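Uncharacterized protein (Photobacterium profundum, PDB 3R87) is a thioesterase of the 4-hydroxybenzoyl-CoA thioesterase family with a hot-dog fold, and so probably hydrolyses acyl thioesters. Local coordinates at residues H9-Y14 and L30-R35; V40-K45 and L129-A134; H53-A58 and P123-I128; E74-R79 and V96-A101; T90-E95 and I110-L115. All coordinates share one frame; numbering follows the deposited sequence. Where two conformers were deposited one is given.

Overall arrangement
Strand 7-12 opens the chain, and interaction 1 sets it against helix 28-41, closing a short loop. Interaction 2 then joins the end of that helix to C-terminal helix 126-133 and spans most of the remaining chain. Interaction 3 lies within that span and ties the start of strand 56-66 to the loop before helix 126-133. Interactions 4 and 5 lie within both spans and cross each other, because they share strand 89-97: interaction 4 pairs it with strand 75-85, interaction 5 with strand 106-115. Interaction 1 meets interaction 4 through backbone pairing of strands 7-12 and 75-85. Together they join the hot-dog sheet, its central helix and the C-terminal helix.

Interaction 1: residues H9-Y14 and L30-R35; sequences HPVQIY and LKYFER
The Tyr32 ring takes Val11 CG1 on one face. This methyl lies over the ring centre, 3.8 Å from CG1 to the centroid and 9° off the ring normal, a CH-pi contact. Arg35 NH2 lies at the edge of the same ring, in its plane. The Arg35 guanidinium in turn has Tyr32 CD1 over the centre of one face and a water at its edge. That water accepts from Arg35 NH1 at 3.0 Å and donates to Gln12 O at 2.8 Å, so it bridges helix and strand where no direct hydrogen bond joins them. Val11 CG1 stands anti to the backbone N (chi1 169°), which sets it over the ring. It also touches Arg35 NH1 at 3.9 Å. This is the packing of the hot-dog fold, in which the sheet wraps round a long central helix, here 28-41. Residues 9-12 of the strand run roughly antiparallel to residues 30-35 of the helix, at 144°. Beyond the strand, Ile13 CD1 reaches the phenol end of Tyr32, 3.8 Å from OH. That hydroxyl is hydrogen-bonded to Asp17. At the other end of the contact, His9 NE2 meets Arg35 CB at 3.9 Å, with the imidazole and guanidinium planes nearly perpendicular. The His9 ring also stacks with His39. Arg35 NH2 forms a salt bridge with Glu16 of the second subunit, so this arginine links the contact to the subunit interface.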
# COMPACT_ATOMS: atom_id res chain seq x y z
N HIS A 9 9.47 17.77 -6.21
CA HIS A 9 9.89 16.45 -5.74
C HIS A 9 9.48 15.44 -6.76
O HIS A 9 8.31 15.32 -7.06
CB HIS A 9 9.19 16.15 -4.39
CG HIS A 9 9.46 14.74 -3.89
ND1 HIS A 9 10.71 14.33 -3.56
CD2 HIS A 9 8.64 13.63 -3.77
CE1 HIS A 9 10.66 13.01 -3.27
NE2 HIS A 9 9.40 12.59 -3.31
N PRO A 10 10.42 14.69 -7.32
CA PRO A 10 10.06 13.72 -8.36
C PRO A 10 9.46 12.46 -7.77
O PRO A 10 9.89 12.01 -6.71
CB PRO A 10 11.39 13.40 -9.04
CG PRO A 10 12.41 13.65 -7.94
CD PRO A 10 11.91 14.72 -7.10
N VAL A 11 8.51 11.87 -8.47
CA VAL A 11 7.96 10.57 -8.10
C VAL A 11 7.87 9.71 -9.34
O VAL A 11 7.18 10.08 -10.31
CB VAL A 11 6.55 10.70 -7.43
CG1 VAL A 11 5.90 9.31 -7.31
CG2 VAL A 11 6.75 11.35 -6.06
N GLN A 12 8.52 8.55 -9.32
CA GLN A 12 8.39 7.59 -10.40
C GLN A 12 7.25 6.63 -10.09
O GLN A 12 7.06 6.19 -8.95
CB GLN A 12 9.68 6.83 -10.61
CG GLN A 12 9.63 5.88 -11.76
CD GLN A 12 10.93 5.43 -12.33
OE1 GLN A 12 11.94 6.15 -12.26
NE2 GLN A 12 10.94 4.28 -12.94
N ILE A 13 6.50 6.27 -11.14
CA ILE A 13 5.34 5.37 -11.03
C ILE A 13 5.78 3.94 -11.37
O ILE A 13 6.18 3.66 -12.51
CB ILE A 13 4.24 5.84 -11.97
CG1 ILE A 13 3.85 7.31 -11.69
CG2 ILE A 13 3.03 4.92 -11.90
CD1 ILE A 13 3.50 7.61 -10.25
N TYR A 14 5.68 3.06 -10.39
CA TYR A 14 6.08 1.66 -10.50
C TYR A 14 4.84 0.77 -10.50
O TYR A 14 3.70 1.24 -10.39
CB TYR A 14 6.99 1.29 -9.32
CG TYR A 14 8.25 2.10 -9.24
CD1 TYR A 14 9.39 1.73 -9.99
CD2 TYR A 14 8.35 3.17 -8.39
CE1 TYR A 14 10.58 2.45 -9.85
CE2 TYR A 14 9.53 3.90 -8.27
CZ TYR A 14 10.65 3.51 -8.99
OH TYR A 14 11.82 4.22 -8.84
N LEU A 30 -2.07 10.85 -2.32
CA LEU A 30 -1.82 11.43 -1.02
C LEU A 30 -0.54 10.95 -0.40
O LEU A 30 0.09 11.68 0.39
CB LEU A 30 -2.98 11.24 -0.03
CG LEU A 30 -4.14 12.23 -0.11
CD1 LEU A 30 -5.31 11.48 0.62
CD2 LEU A 30 -3.76 13.64 0.36
N LYS A 31 -0.10 9.72 -0.74
CA LYS A 31 1.23 9.27 -0.29
C LYS A 31 2.33 10.18 -0.89
O LYS A 31 3.27 10.56 -0.19
CB LYS A 31 1.49 7.82 -0.73
CG LYS A 31 0.54 6.84 -0.14
CD LYS A 31 0.79 5.43 -0.64
CE LYS A 31 -0.23 4.44 -0.01
NZ LYS A 31 0.24 3.00 -0.00
N TYR A 32 2.21 10.45 -2.20
CA TYR A 32 3.24 11.25 -2.84
C TYR A 32 3.27 12.66 -2.24
O TYR A 32 4.34 13.23 -2.07
CB TYR A 32 2.97 11.37 -4.33
CG TYR A 32 2.77 10.04 -5.06
CD1 TYR A 32 3.28 8.82 -4.58
CD2 TYR A 32 2.01 10.03 -6.22
CE1 TYR A 32 2.97 7.64 -5.25
CE2 TYR A 32 1.71 8.85 -6.90
CZ TYR A 32 2.19 7.65 -6.37
OH TYR A 32 1.82 6.50 -7.01
N PHE A 33 2.08 13.20 -1.92
CA PHE A 33 2.02 14.50 -1.29
C PHE A 33 2.69 14.47 0.07
O PHE A 33 3.37 15.42 0.45
CB PHE A 33 0.60 14.99 -1.21
CG PHE A 33 -0.04 15.39 -2.51
CD1 PHE A 33 0.68 15.59 -3.68
CD2 PHE A 33 -1.40 15.66 -2.56
CE1 PHE A 33 0.10 16.05 -4.84
CE2 PHE A 33 -1.99 16.11 -3.75
CZ PHE A 33 -1.25 16.30 -4.88
N GLU A 34 2.50 13.38 0.84
CA GLU A 34 3.15 13.23 2.13
C GLU A 34 4.67 13.25 1.97
O GLU A 34 5.36 13.96 2.72
CB GLU A 34 2.66 11.96 2.82
CG GLU A 34 2.99 11.89 4.29
CD GLU A 34 4.47 11.55 4.61
OE1 GLU A 34 5.09 10.81 3.91
OE2 GLU A 34 5.01 12.02 5.65
N ARG A 35 5.20 12.49 1.01
CA ARG A 35 6.64 12.47 0.79
C ARG A 35 7.14 13.87 0.53
O ARG A 35 8.18 14.31 1.03
CB ARG A 35 6.99 11.59 -0.41
CG ARG A 35 6.59 10.14 -0.31
CD ARG A 35 6.95 9.43 -1.59
NE ARG A 35 6.30 8.14 -1.69
CZ ARG A 35 6.26 7.40 -2.79
NH1 ARG A 35 6.92 7.81 -3.88
NH2 ARG A 35 5.53 6.31 -2.81
O HOH W 1 7.23 5.91 -6.16

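Interaction 2: residues V40-K45 and L129-A134; sequences VIDSDK and LASMMA
Ser131 OG donates a short hydrogen bond to Ile41 O, 2.6 Å from oxygen to oxygen. The hydroxyl stands anti to the backbone N (chi1 -173°), and this turns it to the carbonyl at the end of helix 28-41. It approaches 34° out of the carbonyl plane. Water 4 donates to the same OG and to Asp42 OD1, so the hydroxyl both gives and receives a bond. The aliphatic part of Lys45 lies against this serine. Lys45 CD is 3.5 Å from Ser131 CB, a tight carbon contact. The chain bends at its last torsion (chi4 -91°), and NZ forms a salt bridge with Asp127, a residue seen to bind magnesium in this protein, although none is bound to this chain. On the apolar side, Ile41 and Met132 lie side by side and point the same way, with Ile41 CG1 3.9 Å from Met132 CG. Asp42 marks the break between two helices. It leaves the first with positive phi and N-caps the second, its OD2 accepting from Asp44 N at 2.9 Å. Water 2 lies 2.8 Å from Val40 O and also near Ser131 O. The contact thus sets helix 126-133 against the junction of helices 28-41 and 43-53. Val40 and Met132 continue onto Phe82 of strand 75-85 and Trp92 of strand 89-97.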
# COMPACT_ATOMS: atom_id res chain seq x y z
N VAL A 40 10.10 19.16 2.13
CA VAL A 40 10.08 20.58 2.48
C VAL A 40 10.53 20.76 3.92
O VAL A 40 11.35 21.65 4.24
CB VAL A 40 8.73 21.21 2.23
CG1 VAL A 40 8.68 22.64 2.75
CG2 VAL A 40 8.36 21.16 0.79
N ILE A 41 10.01 19.94 4.82
CA ILE A 41 10.26 20.07 6.24
C ILE A 41 11.66 19.63 6.67
O ILE A 41 12.28 20.26 7.52
CB ILE A 41 9.18 19.28 7.02
CG1 ILE A 41 7.79 19.89 6.83
CG2 ILE A 41 9.57 19.19 8.52
CD1 ILE A 41 6.68 18.94 7.23
N ASP A 42 12.16 18.57 6.04
CA ASP A 42 13.37 17.82 6.32
C ASP A 42 12.96 16.60 7.14
O ASP A 42 12.56 16.70 8.33
CB ASP A 42 14.45 18.62 7.05
CG ASP A 42 15.76 17.88 7.12
OD1 ASP A 42 16.75 18.58 7.21
OD2 ASP A 42 15.82 16.74 7.30
N SER A 43 13.07 15.41 6.55
CA SER A 43 12.63 14.22 7.23
C SER A 43 13.46 13.91 8.47
O SER A 43 12.94 13.32 9.40
CB SER A 43 12.73 13.05 6.21
OG SER A 43 13.97 13.05 5.54
N ASP A 44 14.74 14.31 8.50
CA ASP A 44 15.51 14.08 9.68
C ASP A 44 15.00 14.86 10.87
O ASP A 44 15.02 14.41 12.00
CB ASP A 44 17.00 14.48 9.44
CG ASP A 44 17.76 13.46 8.67
OD1 ASP A 44 17.35 12.28 8.54
OD2 ASP A 44 18.90 13.79 8.28
N LYS A 45 14.52 16.08 10.59
CA LYS A 45 13.90 16.89 11.65
C LYS A 45 12.61 16.31 12.12
O LYS A 45 12.30 16.34 13.28
CB LYS A 45 13.67 18.31 11.19
CG LYS A 45 14.98 19.04 10.89
CD LYS A 45 14.86 20.39 10.99
CE LYS A 45 16.30 20.97 10.89
NZ LYS A 45 17.03 21.15 12.20
N LEU A 129 9.56 25.24 11.50
CA LEU A 129 9.30 26.39 10.62
C LEU A 129 10.61 26.92 10.02
O LEU A 129 10.65 27.25 8.85
CB LEU A 129 8.60 27.52 11.40
CG LEU A 129 7.19 27.24 11.96
CD1 LEU A 129 6.72 28.36 12.97
CD2 LEU A 129 6.27 27.06 10.78
N ALA A 130 11.66 26.93 10.80
CA ALA A 130 12.96 27.39 10.27
C ALA A 130 13.41 26.54 9.11
O ALA A 130 13.90 27.05 8.11
CB ALA A 130 13.98 27.37 11.37
N SER A 131 13.26 25.21 9.29
CA SER A 131 13.69 24.28 8.29
C SER A 131 12.88 24.51 7.01
O SER A 131 13.36 24.42 5.90
CB SER A 131 13.65 22.85 8.82
OG SER A 131 14.20 21.97 7.94
N MET A 132 11.56 24.64 7.21
CA MET A 132 10.66 24.85 6.08
C MET A 132 11.00 26.08 5.31
O MET A 132 10.90 26.07 4.07
CB MET A 132 9.21 25.01 6.56
CG MET A 132 8.61 23.68 7.08
SD MET A 132 7.08 23.86 7.98
CE MET A 132 5.99 24.65 6.77
N MET A 133 11.40 27.16 5.97
CA MET A 133 11.70 28.40 5.30
C MET A 133 13.19 28.50 4.92
O MET A 133 13.62 29.47 4.27
CB MET A 133 11.29 29.55 6.22
CG MET A 133 9.72 29.74 6.18
SD MET A 133 9.51 30.74 7.63
CE MET A 133 9.63 32.25 6.70
N ALA A 134 14.07 27.56 5.29
CA ALA A 134 15.54 27.62 4.96
C ALA A 134 15.82 27.53 3.46
O ALA A 134 15.00 27.03 2.70
CB ALA A 134 16.27 26.49 5.70
O HOH W 2 14.07 21.68 4.68
O HOH W 3 12.42 23.67 2.73
O HOH W 4 16.65 21.61 7.09

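Interaction 3: residues H53-A58 and P123-I128; sequences HGLGFA and PVPADI
Phe57 carries this contact with the far end of its ring. Its CZ meets three side chains of the 123-128 segment. Ile128 CG2 is 3.9 Å from Phe57 CZ, and the two side chains pass one another pointing opposite ways. Val124 CG1 comes to the ring edge, near its plane, 4.1 Å from Phe57 CZ. Pro125 CD lies at the same distance, 4.1 Å, from Phe57 CZ. Phe57 CG stands anti to the carbonyl carbon (chi1 -66°), which sends the ring out toward 123-128. Pro125 is the second main residue. It is the N-cap of helix 126-133, and its ring lies between Phe57 and Leu55. Leu55 CD1 approaches Pro125 CG at 4.3 Å. No hydrogen bond crosses the contact, so the two segments meet here by apolar packing. Each segment also holds a residue seen to bind magnesium in this protein, His53 and Asp127, though the metal is not bound to this chain. Neither side chain takes part in the packing. The contact places the loop before helix 126-133 over the start of strand 56-66. Leu46 of helix 43-53 packs on Phe57 and Leu49 on Pro125, while Met112 and Cys114 of strand 106-115 adjoin the Phe57 ring.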
# COMPACT_ATOMS: atom_id res chain seq x y z
N HIS A 53 10.62 14.32 21.18
CA HIS A 53 9.54 15.10 21.78
C HIS A 53 8.21 14.44 21.58
O HIS A 53 7.24 14.95 22.19
CB HIS A 53 9.50 16.59 21.28
CG HIS A 53 10.80 17.27 21.51
ND1 HIS A 53 11.15 17.80 22.74
CD2 HIS A 53 11.90 17.35 20.72
CE1 HIS A 53 12.38 18.26 22.67
NE2 HIS A 53 12.86 18.00 21.46
N GLY A 54 8.10 13.36 20.79
CA GLY A 54 6.76 12.67 20.57
C GLY A 54 5.75 13.57 19.88
O GLY A 54 4.53 13.41 20.11
N LEU A 55 6.26 14.55 19.11
CA LEU A 55 5.40 15.43 18.26
C LEU A 55 5.46 14.99 16.89
O LEU A 55 6.55 14.63 16.34
CB LEU A 55 5.80 16.90 18.39
CG LEU A 55 5.62 17.49 19.83
CD1 LEU A 55 5.98 19.01 19.73
CD2 LEU A 55 4.24 17.32 20.48
N GLY A 56 4.37 15.06 16.18
CA GLY A 56 4.38 14.78 14.75
C GLY A 56 3.20 15.54 14.09
O GLY A 56 2.43 16.21 14.78
N PHE A 57 3.17 15.50 12.78
CA PHE A 57 2.07 16.26 12.06
C PHE A 57 1.00 15.30 11.59
O PHE A 57 1.27 14.11 11.39
CB PHE A 57 2.72 16.99 10.93
CG PHE A 57 3.63 18.05 11.41
CD1 PHE A 57 3.13 19.27 11.75
CD2 PHE A 57 4.96 17.83 11.48
CE1 PHE A 57 4.00 20.24 12.21
CE2 PHE A 57 5.80 18.84 11.96
CZ PHE A 57 5.28 20.02 12.38
N ALA A 58 -0.20 15.90 11.42
CA ALA A 58 -1.37 15.16 10.97
C ALA A 58 -2.11 15.96 9.96
O ALA A 58 -2.22 17.21 10.07
CB ALA A 58 -2.24 14.75 12.15
N PRO A 123 1.42 24.04 18.83
CA PRO A 123 1.94 25.04 17.80
C PRO A 123 3.06 24.33 16.91
O PRO A 123 3.78 23.48 17.41
CB PRO A 123 2.60 26.13 18.67
CG PRO A 123 1.82 26.00 19.96
CD PRO A 123 1.70 24.49 20.21
N VAL A 124 3.22 24.75 15.66
CA VAL A 124 4.34 24.21 14.82
C VAL A 124 5.66 24.64 15.46
O VAL A 124 5.87 25.81 15.70
CB VAL A 124 4.39 24.71 13.37
CG1 VAL A 124 5.56 24.07 12.58
CG2 VAL A 124 3.06 24.49 12.64
N PRO A 125 6.57 23.69 15.79
CA PRO A 125 7.83 24.10 16.44
C PRO A 125 8.62 25.06 15.58
O PRO A 125 8.73 24.91 14.36
CB PRO A 125 8.53 22.75 16.63
CG PRO A 125 7.43 21.73 16.72
CD PRO A 125 6.41 22.21 15.68
N ALA A 126 9.28 26.04 16.22
CA ALA A 126 10.10 27.00 15.48
C ALA A 126 11.19 26.32 14.64
O ALA A 126 11.49 26.79 13.56
CB ALA A 126 10.83 27.96 16.47
N ASP A 127 11.76 25.24 15.13
CA ASP A 127 12.81 24.61 14.33
C ASP A 127 12.30 23.97 13.07
O ASP A 127 13.01 23.96 12.04
CB ASP A 127 13.42 23.51 15.11
CG ASP A 127 14.71 22.98 14.44
OD1 ASP A 127 15.65 23.73 14.03
OD2 ASP A 127 14.78 21.75 14.31
N ILE A 128 11.05 23.49 13.10
CA ILE A 128 10.40 22.99 11.89
C ILE A 128 10.13 24.13 10.95
O ILE A 128 10.42 24.05 9.76
CB ILE A 128 9.14 22.20 12.24
CG1 ILE A 128 9.47 20.93 13.03
CG2 ILE A 128 8.33 21.92 10.99
CD1 ILE A 128 10.23 19.88 12.24

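Interaction 4: residues E74-R79 and V96-A101; sequences EICDIR and VWRPGA
The open end of the hairpin formed by strands 75-85 and 89-97 is held here by Asp77 and Trp97, an antiparallel hydrogen-bonded pair. Asp77 N donates to Trp97 O, and Trp97 N to Asp77 O, each at 2.9 Å. On the same face of the sheet, the Arg79 guanidinium lies flat on the Trp97 indole, with planes 15° apart and centres 4.0 Å apart. Arg79 NH1 sits over the indole, 3.3 Å from Trp97 CD2, in a cation-pi stack. Arg79 NE donates to Asp77 OD2 at 2.8 Å, meeting it from above the carboxylate plane. Together with the stack, this salt bridge would restrain the guanidinium's rotation. Asp77 OD2 is also bonded to His8, and Trp97 NE1 to Glu95. Ile78 and Val96, a non-hydrogen-bonded pair, point to the other face, where both pack on Phe33 of helix 28-41, the central helix of the hot-dog fold. Their methyls meet at 3.8 Å, Ile78 CD1 to Val96 CG2. Past the strand end, Arg98 grips Glu74 side-on with two nitrogens. Arg98 NH2 binds the syn lone pair of Glu74 OE1 at 2.8 Å, and Arg98 NE reaches OE2 on its syn side, somewhat out of the carboxylate plane. The Arg98 chain bends at chi3 (67°), which puts NE on the side of Glu74. Arg98 NH1 forms a salt bridge with a second carboxylate, that of Asp68. A type II turn then runs from Arg98 to Ala101.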
# COMPACT_ATOMS: atom_id res chain seq x y z
N GLU A 74 6.05 6.82 -15.76
CA GLU A 74 6.20 8.26 -15.75
C GLU A 74 6.98 8.70 -14.52
O GLU A 74 6.78 8.14 -13.42
CB GLU A 74 4.86 8.97 -15.84
CG GLU A 74 4.23 8.71 -17.19
CD GLU A 74 2.89 9.35 -17.46
OE1 GLU A 74 2.50 9.30 -18.68
OE2 GLU A 74 2.14 9.72 -16.55
N ILE A 75 7.81 9.73 -14.68
CA ILE A 75 8.39 10.43 -13.58
C ILE A 75 7.63 11.75 -13.48
O ILE A 75 7.78 12.63 -14.32
CB ILE A 75 9.90 10.63 -13.67
CG1 ILE A 75 10.60 9.24 -13.79
CG2 ILE A 75 10.37 11.38 -12.41
CD1 ILE A 75 12.10 9.38 -14.03
N CYS A 76 6.77 11.85 -12.49
CA CYS A 76 5.98 13.05 -12.27
C CYS A 76 6.71 13.98 -11.36
O CYS A 76 7.66 13.62 -10.65
CB CYS A 76 4.67 12.65 -11.62
SG CYS A 76 3.59 11.73 -12.72
N ASP A 77 6.32 15.26 -11.41
CA ASP A 77 6.81 16.28 -10.49
C ASP A 77 5.72 16.60 -9.50
O ASP A 77 4.62 17.01 -9.90
CB ASP A 77 7.20 17.53 -11.28
CG ASP A 77 7.94 18.57 -10.47
OD1 ASP A 77 8.41 18.30 -9.37
OD2 ASP A 77 8.05 19.70 -11.00
N ILE A 78 6.00 16.42 -8.22
CA ILE A 78 5.10 16.88 -7.17
C ILE A 78 5.53 18.31 -6.83
O ILE A 78 6.68 18.53 -6.48
CB ILE A 78 5.14 16.00 -5.91
CG1 ILE A 78 5.06 14.53 -6.22
CG2 ILE A 78 4.12 16.51 -4.93
CD1 ILE A 78 3.80 14.18 -6.88
N ARG A 79 4.61 19.25 -6.97
CA ARG A 79 4.90 20.68 -6.81
C ARG A 79 4.14 21.17 -5.60
O ARG A 79 2.89 21.08 -5.57
CB ARG A 79 4.52 21.41 -8.08
CG ARG A 79 5.30 20.94 -9.27
CD ARG A 79 5.05 21.76 -10.51
NE ARG A 79 5.82 21.25 -11.62
CZ ARG A 79 5.67 21.66 -12.87
NH1 ARG A 79 4.73 22.60 -13.14
NH2 ARG A 79 6.40 21.14 -13.82
N VAL A 96 0.30 17.21 -8.73
CA VAL A 96 1.06 16.24 -9.52
C VAL A 96 1.05 16.67 -10.96
O VAL A 96 -0.02 16.84 -11.56
CB VAL A 96 0.36 14.84 -9.44
CG1 VAL A 96 1.12 13.86 -10.32
CG2 VAL A 96 0.19 14.37 -8.03
N TRP A 97 2.26 16.82 -11.54
CA TRP A 97 2.37 17.21 -12.95
C TRP A 97 3.04 16.05 -13.72
O TRP A 97 4.20 15.66 -13.42
CB TRP A 97 3.24 18.48 -13.07
CG TRP A 97 2.45 19.69 -12.67
CD1 TRP A 97 2.02 20.03 -11.42
CD2 TRP A 97 1.99 20.72 -13.53
NE1 TRP A 97 1.32 21.22 -11.47
CE2 TRP A 97 1.29 21.64 -12.77
CE3 TRP A 97 2.10 20.94 -14.93
CZ2 TRP A 97 0.70 22.80 -13.31
CZ3 TRP A 97 1.55 22.07 -15.46
CH2 TRP A 97 0.86 22.99 -14.66
N ARG A 98 2.35 15.55 -14.72
CA ARG A 98 2.90 14.56 -15.64
C ARG A 98 3.94 15.19 -16.53
O ARG A 98 3.91 16.43 -16.78
CB ARG A 98 1.83 13.92 -16.49
CG ARG A 98 0.79 13.12 -15.66
CD ARG A 98 -0.33 12.59 -16.48
NE ARG A 98 0.12 11.56 -17.42
CZ ARG A 98 -0.50 11.22 -18.57
NH1 ARG A 98 -1.62 11.85 -18.98
NH2 ARG A 98 -0.01 10.26 -19.33
N PRO A 99 4.88 14.43 -17.07
CA PRO A 99 5.96 15.04 -17.90
C PRO A 99 5.41 15.79 -19.07
O PRO A 99 4.63 15.30 -19.88
CB PRO A 99 6.74 13.81 -18.36
CG PRO A 99 6.31 12.69 -17.59
CD PRO A 99 5.06 12.99 -16.88
N GLY A 100 5.83 17.07 -19.19
CA GLY A 100 5.40 17.91 -20.31
C GLY A 100 3.97 18.43 -20.24
O GLY A 100 3.55 19.12 -21.19
N ALA A 101 3.23 18.15 -19.18
CA ALA A 101 1.81 18.52 -19.15
C ALA A 101 1.63 20.01 -18.97
O ALA A 101 2.43 20.69 -18.33
CB ALA A 101 1.14 17.81 -17.96

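Interaction 5: residues T90-E95 and I110-L115; sequences TLWRQE and IEMVCL
Trp92 and Met112 cross obliquely on one face of the sheet, with the thioether beside the indole. Met112 SD is 3.4 Å from Trp92 NE1, which donates a weak hydrogen bond to it. The sulfur lies obliquely to the ring, 72° off the normal, a Met-aromatic contact. The Met112 chain bends at chi3 (77°), and this brings CE in plane at the indole edge, 3.8 Å from Trp92 CZ2. The same methyl reaches Thr90 CB at 3.6 Å; Thr90 and Met112 lie side by side and point the same way. Thr90 CG2 stands over one face of the indole, toward its rim. Ile110 CG2 approaches Trp92 CD1 at 4.1 Å. On the other face, Leu91 CD2 packs against Glu111 CG at 3.7 Å, and the Glu111 carboxylate forms a salt bridge with Lys89. Four backbone hydrogen bonds hold the register, two each in the antiparallel pairs Thr90 with Met112 and Trp92 with Ile110. A water links Thr90 OG1 and Met112 O. The contact joins two strands of the hot-dog sheet. Strand 75-85 flanks 89-97, strand 56-66 flanks 106-115, and helix 28-41 packs on Trp92 through Arg37 and Val40.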
# COMPACT_ATOMS: atom_id res chain seq x y z
N THR A 90 -1.01 24.69 9.11
CA THR A 90 -0.22 24.93 7.92
C THR A 90 -1.07 24.51 6.74
O THR A 90 -1.65 23.42 6.73
CB THR A 90 1.13 24.18 7.95
OG1 THR A 90 1.85 24.55 9.11
CG2 THR A 90 1.99 24.68 6.77
N LEU A 91 -1.18 25.39 5.71
CA LEU A 91 -1.88 25.09 4.51
C LEU A 91 -0.92 24.73 3.40
O LEU A 91 0.08 25.46 3.20
CB LEU A 91 -2.74 26.32 4.09
CG LEU A 91 -3.50 26.93 5.19
CD1 LEU A 91 -4.23 28.16 4.66
CD2 LEU A 91 -4.46 25.87 5.82
N TRP A 92 -1.16 23.66 2.72
CA TRP A 92 -0.31 23.19 1.65
C TRP A 92 -1.11 23.14 0.37
O TRP A 92 -2.26 22.65 0.35
CB TRP A 92 0.25 21.82 1.97
CG TRP A 92 1.04 21.71 3.22
CD1 TRP A 92 0.59 21.51 4.48
CD2 TRP A 92 2.48 21.76 3.33
NE1 TRP A 92 1.64 21.44 5.35
CE2 TRP A 92 2.82 21.57 4.68
CE3 TRP A 92 3.52 21.87 2.39
CZ2 TRP A 92 4.16 21.50 5.13
CZ3 TRP A 92 4.83 21.81 2.83
CH2 TRP A 92 5.13 21.66 4.17
N ARG A 93 -0.53 23.61 -0.74
CA ARG A 93 -1.03 23.41 -2.07
C ARG A 93 -0.09 22.42 -2.73
O ARG A 93 1.11 22.70 -2.82
CB ARG A 93 -1.10 24.72 -2.85
CG ARG A 93 -1.47 24.54 -4.30
CD ARG A 93 -2.91 24.13 -4.45
NE ARG A 93 -3.32 24.18 -5.84
CZ ARG A 93 -4.53 24.54 -6.24
NH1 ARG A 93 -5.56 24.70 -5.38
NH2 ARG A 93 -4.72 24.62 -7.54
N GLN A 94 -0.59 21.30 -3.23
CA GLN A 94 0.24 20.28 -3.81
C GLN A 94 -0.35 19.81 -5.10
O GLN A 94 -1.59 19.63 -5.21
CB GLN A 94 0.49 19.11 -2.84
CG GLN A 94 1.04 19.61 -1.51
CD GLN A 94 1.54 18.49 -0.65
OE1 GLN A 94 0.81 18.02 0.25
NE2 GLN A 94 2.74 18.01 -0.92
N GLU A 95 0.48 19.60 -6.12
CA GLU A 95 0.01 19.23 -7.42
C GLU A 95 0.90 18.18 -8.04
O GLU A 95 2.12 18.25 -7.91
CB GLU A 95 -0.04 20.45 -8.37
CG GLU A 95 -0.95 21.56 -7.80
CD GLU A 95 -1.10 22.76 -8.67
OE1 GLU A 95 -0.44 22.84 -9.75
OE2 GLU A 95 -1.88 23.67 -8.28
N ILE A 110 -4.33 20.94 1.33
CA ILE A 110 -4.14 20.16 2.54
C ILE A 110 -3.97 21.05 3.73
O ILE A 110 -3.24 22.05 3.66
CB ILE A 110 -2.97 19.18 2.40
CG1 ILE A 110 -3.33 17.88 1.65
CG2 ILE A 110 -2.41 18.84 3.77
CD1 ILE A 110 -3.72 17.82 0.60
N GLU A 111 -4.65 20.79 4.82
CA GLU A 111 -4.47 21.49 6.06
C GLU A 111 -3.85 20.57 7.06
O GLU A 111 -4.39 19.46 7.32
CB GLU A 111 -5.79 22.00 6.63
CG GLU A 111 -6.54 22.84 5.74
CD GLU A 111 -7.74 23.54 6.40
OE1 GLU A 111 -8.08 23.27 7.61
OE2 GLU A 111 -8.40 24.31 5.66
N MET A 112 -2.75 20.96 7.66
CA MET A 112 -1.94 20.17 8.54
C MET A 112 -1.96 20.79 9.95
O MET A 112 -1.86 22.03 10.07
CB MET A 112 -0.49 20.28 7.99
CG MET A 112 0.55 19.51 8.76
SD MET A 112 2.23 19.62 8.19
CE MET A 112 2.85 21.07 8.66
N VAL A 113 -1.97 19.93 10.97
CA VAL A 113 -1.79 20.33 12.37
C VAL A 113 -0.64 19.50 12.96
O VAL A 113 -0.16 18.55 12.39
CB VAL A 113 -3.09 20.07 13.13
CG1 VAL A 113 -4.18 20.95 12.55
CG2 VAL A 113 -3.55 18.60 13.08
N CYS A 114 -0.19 19.95 14.16
CA CYS A 114 0.84 19.25 14.92
C CYS A 114 0.24 18.66 16.21
O CYS A 114 -0.48 19.37 16.87
CB CYS A 114 1.94 20.27 15.22
SG CYS A 114 3.35 19.57 16.21
N LEU A 115 0.43 17.39 16.46
CA LEU A 115 -0.21 16.69 17.59
C LEU A 115 0.86 16.06 18.47
O LEU A 115 1.89 15.55 17.95
CB LEU A 115 -1.18 15.55 17.07
CG LEU A 115 -2.28 15.89 16.13
CD1 LEU A 115 -3.09 14.68 15.77
CD2 LEU A 115 -3.21 17.02 16.63
O HOH W 5 1.00 22.74 11.11